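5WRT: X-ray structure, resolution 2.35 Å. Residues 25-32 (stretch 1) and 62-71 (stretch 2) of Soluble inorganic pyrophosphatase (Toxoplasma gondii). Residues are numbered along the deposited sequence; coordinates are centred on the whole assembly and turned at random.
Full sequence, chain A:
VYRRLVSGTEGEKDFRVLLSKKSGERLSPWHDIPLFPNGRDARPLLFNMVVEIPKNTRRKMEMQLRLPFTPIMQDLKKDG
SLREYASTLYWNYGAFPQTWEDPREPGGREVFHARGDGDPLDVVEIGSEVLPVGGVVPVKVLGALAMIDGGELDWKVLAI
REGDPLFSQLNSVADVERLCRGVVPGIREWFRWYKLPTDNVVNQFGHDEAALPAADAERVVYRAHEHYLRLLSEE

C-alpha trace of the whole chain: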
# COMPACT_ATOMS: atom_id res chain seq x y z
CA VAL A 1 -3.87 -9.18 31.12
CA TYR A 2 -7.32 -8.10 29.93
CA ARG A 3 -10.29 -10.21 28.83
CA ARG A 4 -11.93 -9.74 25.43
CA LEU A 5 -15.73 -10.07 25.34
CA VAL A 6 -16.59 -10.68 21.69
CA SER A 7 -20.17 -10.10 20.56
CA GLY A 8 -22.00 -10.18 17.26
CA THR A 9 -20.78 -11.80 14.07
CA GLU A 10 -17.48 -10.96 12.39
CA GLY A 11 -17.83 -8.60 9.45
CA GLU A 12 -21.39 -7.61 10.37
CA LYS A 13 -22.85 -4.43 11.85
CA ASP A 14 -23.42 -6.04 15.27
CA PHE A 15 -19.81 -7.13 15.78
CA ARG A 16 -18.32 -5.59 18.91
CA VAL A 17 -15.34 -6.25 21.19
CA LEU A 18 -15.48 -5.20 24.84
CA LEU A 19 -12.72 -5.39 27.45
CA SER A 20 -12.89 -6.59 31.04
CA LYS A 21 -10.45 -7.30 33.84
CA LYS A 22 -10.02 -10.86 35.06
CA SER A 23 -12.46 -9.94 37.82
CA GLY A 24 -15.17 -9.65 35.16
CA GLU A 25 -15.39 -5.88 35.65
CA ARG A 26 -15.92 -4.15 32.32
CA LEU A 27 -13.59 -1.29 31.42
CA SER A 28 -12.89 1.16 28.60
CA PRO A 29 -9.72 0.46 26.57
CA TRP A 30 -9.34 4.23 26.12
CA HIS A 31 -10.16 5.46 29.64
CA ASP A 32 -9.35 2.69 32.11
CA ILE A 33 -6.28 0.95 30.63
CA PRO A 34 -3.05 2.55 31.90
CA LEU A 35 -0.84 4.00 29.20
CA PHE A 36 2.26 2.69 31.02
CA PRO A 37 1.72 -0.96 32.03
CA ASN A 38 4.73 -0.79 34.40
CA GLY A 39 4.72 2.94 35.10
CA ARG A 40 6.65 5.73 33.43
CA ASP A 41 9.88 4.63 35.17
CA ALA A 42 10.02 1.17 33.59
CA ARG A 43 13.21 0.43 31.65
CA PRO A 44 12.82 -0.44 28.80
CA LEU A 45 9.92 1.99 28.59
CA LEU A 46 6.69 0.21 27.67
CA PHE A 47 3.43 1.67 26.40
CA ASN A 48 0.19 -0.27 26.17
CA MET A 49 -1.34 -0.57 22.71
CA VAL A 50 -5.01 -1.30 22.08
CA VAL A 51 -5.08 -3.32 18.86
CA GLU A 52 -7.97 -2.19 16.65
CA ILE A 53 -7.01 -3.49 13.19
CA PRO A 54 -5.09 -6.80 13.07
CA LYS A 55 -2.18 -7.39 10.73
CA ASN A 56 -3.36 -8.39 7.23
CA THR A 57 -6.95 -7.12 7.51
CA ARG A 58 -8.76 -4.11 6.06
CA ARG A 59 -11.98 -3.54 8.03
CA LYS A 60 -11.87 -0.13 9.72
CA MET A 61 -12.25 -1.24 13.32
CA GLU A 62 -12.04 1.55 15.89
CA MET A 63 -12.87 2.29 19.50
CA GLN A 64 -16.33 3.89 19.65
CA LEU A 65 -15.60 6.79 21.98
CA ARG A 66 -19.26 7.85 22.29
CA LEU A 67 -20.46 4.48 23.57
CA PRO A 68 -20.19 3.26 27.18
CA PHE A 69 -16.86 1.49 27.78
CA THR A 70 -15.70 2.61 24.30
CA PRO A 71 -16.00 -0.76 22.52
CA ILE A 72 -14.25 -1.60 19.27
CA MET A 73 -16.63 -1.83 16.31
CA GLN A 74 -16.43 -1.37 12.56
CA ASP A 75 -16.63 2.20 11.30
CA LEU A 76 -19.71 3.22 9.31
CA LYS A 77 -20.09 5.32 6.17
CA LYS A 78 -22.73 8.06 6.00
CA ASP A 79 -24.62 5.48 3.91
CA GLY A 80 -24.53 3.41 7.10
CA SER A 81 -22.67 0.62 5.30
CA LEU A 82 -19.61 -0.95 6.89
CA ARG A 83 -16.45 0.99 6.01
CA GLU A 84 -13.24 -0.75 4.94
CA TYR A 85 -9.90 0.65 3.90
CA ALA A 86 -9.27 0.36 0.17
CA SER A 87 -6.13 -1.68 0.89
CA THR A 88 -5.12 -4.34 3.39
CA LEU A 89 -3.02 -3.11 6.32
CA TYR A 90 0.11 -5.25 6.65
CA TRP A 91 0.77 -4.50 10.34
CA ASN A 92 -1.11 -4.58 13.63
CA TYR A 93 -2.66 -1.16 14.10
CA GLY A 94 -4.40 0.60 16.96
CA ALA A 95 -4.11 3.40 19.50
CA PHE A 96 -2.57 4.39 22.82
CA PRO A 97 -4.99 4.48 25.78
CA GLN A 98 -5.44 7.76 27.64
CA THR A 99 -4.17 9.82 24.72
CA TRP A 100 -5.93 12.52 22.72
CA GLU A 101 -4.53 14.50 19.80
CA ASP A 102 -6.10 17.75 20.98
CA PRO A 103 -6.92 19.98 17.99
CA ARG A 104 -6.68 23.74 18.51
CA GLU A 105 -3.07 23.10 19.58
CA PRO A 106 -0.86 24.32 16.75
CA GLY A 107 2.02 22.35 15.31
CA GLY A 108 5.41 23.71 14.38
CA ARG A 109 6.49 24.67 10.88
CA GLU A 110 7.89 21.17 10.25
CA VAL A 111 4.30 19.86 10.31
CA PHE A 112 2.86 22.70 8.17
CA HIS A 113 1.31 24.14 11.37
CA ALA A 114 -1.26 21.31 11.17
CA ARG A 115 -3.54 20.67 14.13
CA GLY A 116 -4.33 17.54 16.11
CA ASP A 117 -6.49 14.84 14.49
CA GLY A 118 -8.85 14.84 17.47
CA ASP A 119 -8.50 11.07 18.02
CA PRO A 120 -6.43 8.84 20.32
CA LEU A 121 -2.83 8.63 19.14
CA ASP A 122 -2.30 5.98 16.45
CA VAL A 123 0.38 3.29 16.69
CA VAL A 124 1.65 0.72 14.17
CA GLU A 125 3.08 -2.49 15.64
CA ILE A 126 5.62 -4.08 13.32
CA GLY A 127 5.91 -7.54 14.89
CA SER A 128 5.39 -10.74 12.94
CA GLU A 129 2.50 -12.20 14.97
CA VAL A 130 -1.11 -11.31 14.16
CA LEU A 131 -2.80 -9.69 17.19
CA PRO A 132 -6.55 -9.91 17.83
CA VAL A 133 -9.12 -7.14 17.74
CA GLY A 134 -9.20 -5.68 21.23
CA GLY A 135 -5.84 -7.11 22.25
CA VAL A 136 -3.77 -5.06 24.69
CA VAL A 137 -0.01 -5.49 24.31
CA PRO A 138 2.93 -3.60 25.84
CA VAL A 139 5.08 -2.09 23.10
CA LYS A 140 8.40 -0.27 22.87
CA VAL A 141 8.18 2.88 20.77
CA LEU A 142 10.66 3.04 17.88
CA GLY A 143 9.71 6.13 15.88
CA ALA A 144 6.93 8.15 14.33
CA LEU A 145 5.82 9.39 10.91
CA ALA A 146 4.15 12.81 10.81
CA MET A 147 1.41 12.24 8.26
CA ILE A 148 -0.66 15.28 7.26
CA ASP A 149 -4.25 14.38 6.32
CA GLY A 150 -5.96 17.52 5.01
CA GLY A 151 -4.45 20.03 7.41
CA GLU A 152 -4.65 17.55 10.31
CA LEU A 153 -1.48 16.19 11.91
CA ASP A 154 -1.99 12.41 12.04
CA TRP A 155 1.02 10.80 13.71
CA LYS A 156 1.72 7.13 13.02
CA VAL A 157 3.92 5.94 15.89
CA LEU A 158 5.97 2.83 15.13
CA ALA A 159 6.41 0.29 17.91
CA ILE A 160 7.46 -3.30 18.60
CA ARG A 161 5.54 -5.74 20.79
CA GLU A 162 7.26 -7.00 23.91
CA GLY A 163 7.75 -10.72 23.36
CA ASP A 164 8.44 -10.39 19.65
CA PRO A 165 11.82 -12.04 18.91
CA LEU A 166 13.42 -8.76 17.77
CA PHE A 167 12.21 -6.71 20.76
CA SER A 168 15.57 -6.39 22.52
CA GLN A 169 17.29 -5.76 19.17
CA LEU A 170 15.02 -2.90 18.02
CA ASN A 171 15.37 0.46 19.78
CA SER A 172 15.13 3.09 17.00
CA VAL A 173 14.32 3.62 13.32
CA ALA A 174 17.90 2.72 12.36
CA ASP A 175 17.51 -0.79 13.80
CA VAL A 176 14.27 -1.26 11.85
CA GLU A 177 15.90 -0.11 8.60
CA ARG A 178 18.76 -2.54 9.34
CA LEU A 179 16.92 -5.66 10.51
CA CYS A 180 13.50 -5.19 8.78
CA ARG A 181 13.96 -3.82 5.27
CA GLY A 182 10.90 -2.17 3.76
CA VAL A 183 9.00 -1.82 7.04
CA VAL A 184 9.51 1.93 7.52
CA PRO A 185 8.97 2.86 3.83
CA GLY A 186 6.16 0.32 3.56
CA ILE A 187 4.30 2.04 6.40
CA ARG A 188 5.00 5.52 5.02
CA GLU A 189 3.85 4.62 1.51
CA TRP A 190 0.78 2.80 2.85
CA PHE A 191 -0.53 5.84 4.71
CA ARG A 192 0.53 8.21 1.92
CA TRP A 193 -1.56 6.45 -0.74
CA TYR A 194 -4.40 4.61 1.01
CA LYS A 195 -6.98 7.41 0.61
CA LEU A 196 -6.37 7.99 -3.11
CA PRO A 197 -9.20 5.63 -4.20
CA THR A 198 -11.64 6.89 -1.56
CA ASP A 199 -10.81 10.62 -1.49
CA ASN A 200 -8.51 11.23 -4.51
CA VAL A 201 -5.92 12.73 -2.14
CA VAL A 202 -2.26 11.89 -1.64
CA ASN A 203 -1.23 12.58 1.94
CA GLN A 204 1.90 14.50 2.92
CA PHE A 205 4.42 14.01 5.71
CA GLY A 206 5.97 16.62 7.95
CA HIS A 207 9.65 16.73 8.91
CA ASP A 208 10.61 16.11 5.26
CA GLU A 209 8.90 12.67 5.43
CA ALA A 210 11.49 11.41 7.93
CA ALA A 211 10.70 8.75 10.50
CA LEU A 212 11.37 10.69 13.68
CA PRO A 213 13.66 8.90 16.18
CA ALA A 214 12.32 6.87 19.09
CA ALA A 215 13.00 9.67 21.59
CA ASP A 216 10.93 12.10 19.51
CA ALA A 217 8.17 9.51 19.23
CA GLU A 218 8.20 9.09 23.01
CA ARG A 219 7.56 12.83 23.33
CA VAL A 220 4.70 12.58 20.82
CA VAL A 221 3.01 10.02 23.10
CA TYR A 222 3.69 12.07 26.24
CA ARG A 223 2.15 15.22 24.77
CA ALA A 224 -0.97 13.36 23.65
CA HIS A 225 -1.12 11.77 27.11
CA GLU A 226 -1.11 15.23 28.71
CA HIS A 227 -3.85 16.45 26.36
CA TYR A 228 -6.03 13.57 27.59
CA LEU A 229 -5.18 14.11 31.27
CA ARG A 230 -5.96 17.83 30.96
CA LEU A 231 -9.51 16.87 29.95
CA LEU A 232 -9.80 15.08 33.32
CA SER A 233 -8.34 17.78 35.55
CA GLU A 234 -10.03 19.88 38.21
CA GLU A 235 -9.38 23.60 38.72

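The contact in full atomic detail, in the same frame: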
# COMPACT_ATOMS: atom_id res chain seq x y z
N GLU A 25 -15.06 -7.30 35.76
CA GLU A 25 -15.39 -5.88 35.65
C GLU A 25 -15.10 -5.36 34.25
O GLU A 25 -13.99 -5.49 33.74
CB GLU A 25 -14.55 -5.09 36.65
CG GLU A 25 -15.12 -3.73 37.02
CD GLU A 25 -14.08 -2.82 37.65
OE1 GLU A 25 -14.43 -1.66 37.97
OE2 GLU A 25 -12.93 -3.26 37.86
N ARG A 26 -16.11 -4.76 33.63
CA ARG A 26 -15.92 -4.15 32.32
C ARG A 26 -15.10 -2.87 32.45
O ARG A 26 -15.12 -2.20 33.49
CB ARG A 26 -17.27 -3.85 31.66
CG ARG A 26 -18.02 -5.08 31.17
N LEU A 27 -14.38 -2.52 31.39
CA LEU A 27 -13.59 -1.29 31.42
C LEU A 27 -13.33 -0.80 30.00
O LEU A 27 -13.30 -1.59 29.05
CB LEU A 27 -12.27 -1.49 32.18
CG LEU A 27 -11.03 -2.04 31.47
CD1 LEU A 27 -9.79 -1.73 32.29
CD2 LEU A 27 -11.16 -3.53 31.29
N SER A 28 -13.15 0.51 29.88
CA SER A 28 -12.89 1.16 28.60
C SER A 28 -11.42 1.01 28.22
O SER A 28 -10.54 1.36 29.01
CB SER A 28 -13.25 2.64 28.67
OG SER A 28 -12.85 3.33 27.50
N PRO A 29 -11.12 0.49 27.02
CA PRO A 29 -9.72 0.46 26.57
C PRO A 29 -9.09 1.83 26.43
O PRO A 29 -7.86 1.94 26.50
CB PRO A 29 -9.80 -0.25 25.21
CG PRO A 29 -11.23 -0.17 24.80
CD PRO A 29 -12.03 -0.16 26.07
N TRP A 30 -9.88 2.88 26.24
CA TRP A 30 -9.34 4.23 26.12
C TRP A 30 -9.18 4.91 27.47
O TRP A 30 -8.18 5.59 27.71
CB TRP A 30 -10.24 5.09 25.22
CG TRP A 30 -9.65 6.43 24.89
CD1 TRP A 30 -8.33 6.71 24.65
CD2 TRP A 30 -10.35 7.68 24.78
NE1 TRP A 30 -8.17 8.05 24.39
CE2 TRP A 30 -9.39 8.67 24.46
CE3 TRP A 30 -11.69 8.06 24.92
CZ2 TRP A 30 -9.74 10.01 24.28
CZ3 TRP A 30 -12.03 9.39 24.73
CH2 TRP A 30 -11.05 10.35 24.42
N HIS A 31 -10.15 4.74 28.37
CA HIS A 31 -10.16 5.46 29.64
C HIS A 31 -9.49 4.70 30.77
O HIS A 31 -8.76 5.30 31.56
CB HIS A 31 -11.60 5.79 30.06
CG HIS A 31 -12.31 6.72 29.12
ND1 HIS A 31 -11.92 8.02 28.92
CD2 HIS A 31 -13.40 6.52 28.35
CE1 HIS A 31 -12.74 8.59 28.06
NE2 HIS A 31 -13.64 7.71 27.69
N ASP A 32 -9.71 3.39 30.89
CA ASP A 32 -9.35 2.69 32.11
C ASP A 32 -8.11 1.81 31.99
O ASP A 32 -7.65 1.28 33.00
CB ASP A 32 -10.52 1.83 32.59
CG ASP A 32 -11.86 2.53 32.47
OD1 ASP A 32 -12.00 3.69 32.92
OD2 ASP A 32 -12.78 1.91 31.89
N GLU A 62 -12.48 0.45 15.05
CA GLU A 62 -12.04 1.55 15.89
C GLU A 62 -12.81 1.53 17.20
O GLU A 62 -13.95 1.06 17.26
CB GLU A 62 -12.25 2.91 15.22
CG GLU A 62 -11.39 3.19 14.01
CD GLU A 62 -11.76 4.49 13.32
OE1 GLU A 62 -12.87 5.01 13.57
OE2 GLU A 62 -10.94 4.99 12.53
N MET A 63 -12.17 2.04 18.25
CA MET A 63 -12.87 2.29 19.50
C MET A 63 -13.98 3.31 19.29
O MET A 63 -13.75 4.37 18.69
CB MET A 63 -11.89 2.78 20.56
CG MET A 63 -10.88 1.74 21.02
SD MET A 63 -9.86 2.30 22.39
CE MET A 63 -8.78 3.47 21.58
N GLN A 64 -15.18 3.00 19.77
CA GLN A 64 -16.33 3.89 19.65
C GLN A 64 -16.39 4.76 20.90
O GLN A 64 -16.95 4.37 21.93
CB GLN A 64 -17.62 3.09 19.45
CG GLN A 64 -17.60 2.18 18.22
CD GLN A 64 -17.34 2.95 16.93
OE1 GLN A 64 -18.01 3.94 16.64
NE2 GLN A 64 -16.37 2.49 16.15
N LEU A 65 -15.80 5.95 20.81
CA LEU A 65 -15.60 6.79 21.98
C LEU A 65 -16.91 7.33 22.56
O LEU A 65 -16.94 7.71 23.74
CB LEU A 65 -14.67 7.95 21.64
CG LEU A 65 -13.31 7.55 21.05
CD1 LEU A 65 -12.39 8.76 20.91
CD2 LEU A 65 -12.64 6.46 21.88
N ARG A 66 -17.99 7.37 21.77
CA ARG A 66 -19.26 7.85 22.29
C ARG A 66 -19.97 6.82 23.15
O ARG A 66 -20.76 7.18 24.03
CB ARG A 66 -20.18 8.28 21.15
CG ARG A 66 -19.84 9.63 20.55
CD ARG A 66 -20.69 9.93 19.32
NE ARG A 66 -22.11 9.68 19.57
CZ ARG A 66 -23.05 10.62 19.53
NH1 ARG A 66 -22.73 11.87 19.24
NH2 ARG A 66 -24.32 10.31 19.77
N LEU A 67 -19.70 5.54 22.93
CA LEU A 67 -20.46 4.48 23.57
C LEU A 67 -19.89 4.17 24.95
O LEU A 67 -18.71 4.42 25.22
CB LEU A 67 -20.43 3.22 22.71
CG LEU A 67 -20.93 3.39 21.28
CD1 LEU A 67 -21.08 2.04 20.60
CD2 LEU A 67 -22.25 4.15 21.25
N PRO A 68 -20.71 3.63 25.86
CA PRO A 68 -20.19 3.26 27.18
C PRO A 68 -19.14 2.16 27.06
O PRO A 68 -19.33 1.18 26.34
CB PRO A 68 -21.45 2.78 27.93
CG PRO A 68 -22.42 2.41 26.85
CD PRO A 68 -22.15 3.38 25.74
N PHE A 69 -18.02 2.36 27.76
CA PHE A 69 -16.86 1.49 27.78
C PHE A 69 -16.10 1.49 26.45
O PHE A 69 -15.19 0.66 26.27
CB PHE A 69 -17.23 0.05 28.16
CG PHE A 69 -17.73 -0.10 29.56
CD1 PHE A 69 -16.92 0.24 30.64
CD2 PHE A 69 -19.02 -0.54 29.81
CE1 PHE A 69 -17.38 0.11 31.93
CE2 PHE A 69 -19.48 -0.67 31.11
CZ PHE A 69 -18.66 -0.34 32.17
N THR A 70 -16.44 2.39 25.53
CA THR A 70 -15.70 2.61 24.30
C THR A 70 -15.32 1.31 23.58
O THR A 70 -14.15 1.02 23.38
CB THR A 70 -14.46 3.45 24.56
OG1 THR A 70 -13.54 2.70 25.37
CG2 THR A 70 -14.83 4.73 25.29
N PRO A 71 -16.31 0.51 23.18
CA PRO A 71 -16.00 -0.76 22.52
C PRO A 71 -15.43 -0.56 21.13
O PRO A 71 -15.55 0.51 20.52
CB PRO A 71 -17.36 -1.46 22.46
CG PRO A 71 -18.34 -0.35 22.38
CD PRO A 71 -17.77 0.76 23.23
O HOH W 1 -14.64 -2.19 26.85
O HOH W 2 -15.72 8.48 26.00

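Contacts between irregular segments are often organised by buried hydroxyls that supply the polar links missing where no sheet is formed. The packing of residues 25-32 against residues 62-71 in this pyrophosphatase is a compact example. Stretch 2 leaves its strand after Met63 and doubles back through two successive turns, a type I turn from Gln64 to Leu67 and a type II turn from Leu67 to Thr70. The backbone bond from Gln64 N to Pro71 O, 2.6 Å long, closes the resulting loop. In stretch 1, residues 29-31 have helical backbone angles, and a bond of 2.9 Å from Asp32 N to Ser28 O folds the chain into a single bend. The closest CA atoms are those of Ser28 and Phe69, 4.1 Å apart, yet no direct backbone hydrogen bond joins the two stretches. Instead, Ser28 CA makes a CA-H...O contact with Phe69 O at 3.3 Å, and a water donates to both Leu27 O (2.6 Å) and Phe69 O (3.0 Å), satisfying two carbonyls that cannot serve each other.

The direct hydrogen bond across the contact links Ser28 OG and Thr70 OG1, and at 2.3 Å it is very short. Either hydroxyl could be the donor. Ser28 OG also accepts from His31 N at 3.2 Å and from Trp30 N at 3.3 Å, so the oxygen that reaches across to Thr70 also holds its own bend together. Asp32 reinforces the same bend from its far end, its OD2 accepting from Ser28 N at a very short 2.5 Å.

Around this polar centre the packing is apolar. Phe69 adopts positive phi, and although its CA-to-CB bond points sideways, the end of its side chain comes nearer to stretch 1. Arg26 CB sits over one face of the ring, 3.8 Å from the centroid of Phe69 and only 11° off the normal, a CH-pi contact made by the root of a side chain whose atoms beyond CG are not modelled. Trp30 offers an aromatic face in return: Leu65 CD1 lies 4.1 Å from the centroid of its six-membered ring, while Leu65 CD2 approaches Trp30 CE3 to 3.6 Å. Met63 fills the adjoining space, with its SD 3.7 Å from Pro29 CG and 4.0 Å from Trp30 CB. A second water bridges His31 NE2 (2.8 Å) and Leu65 O (2.7 Å), donating to the latter.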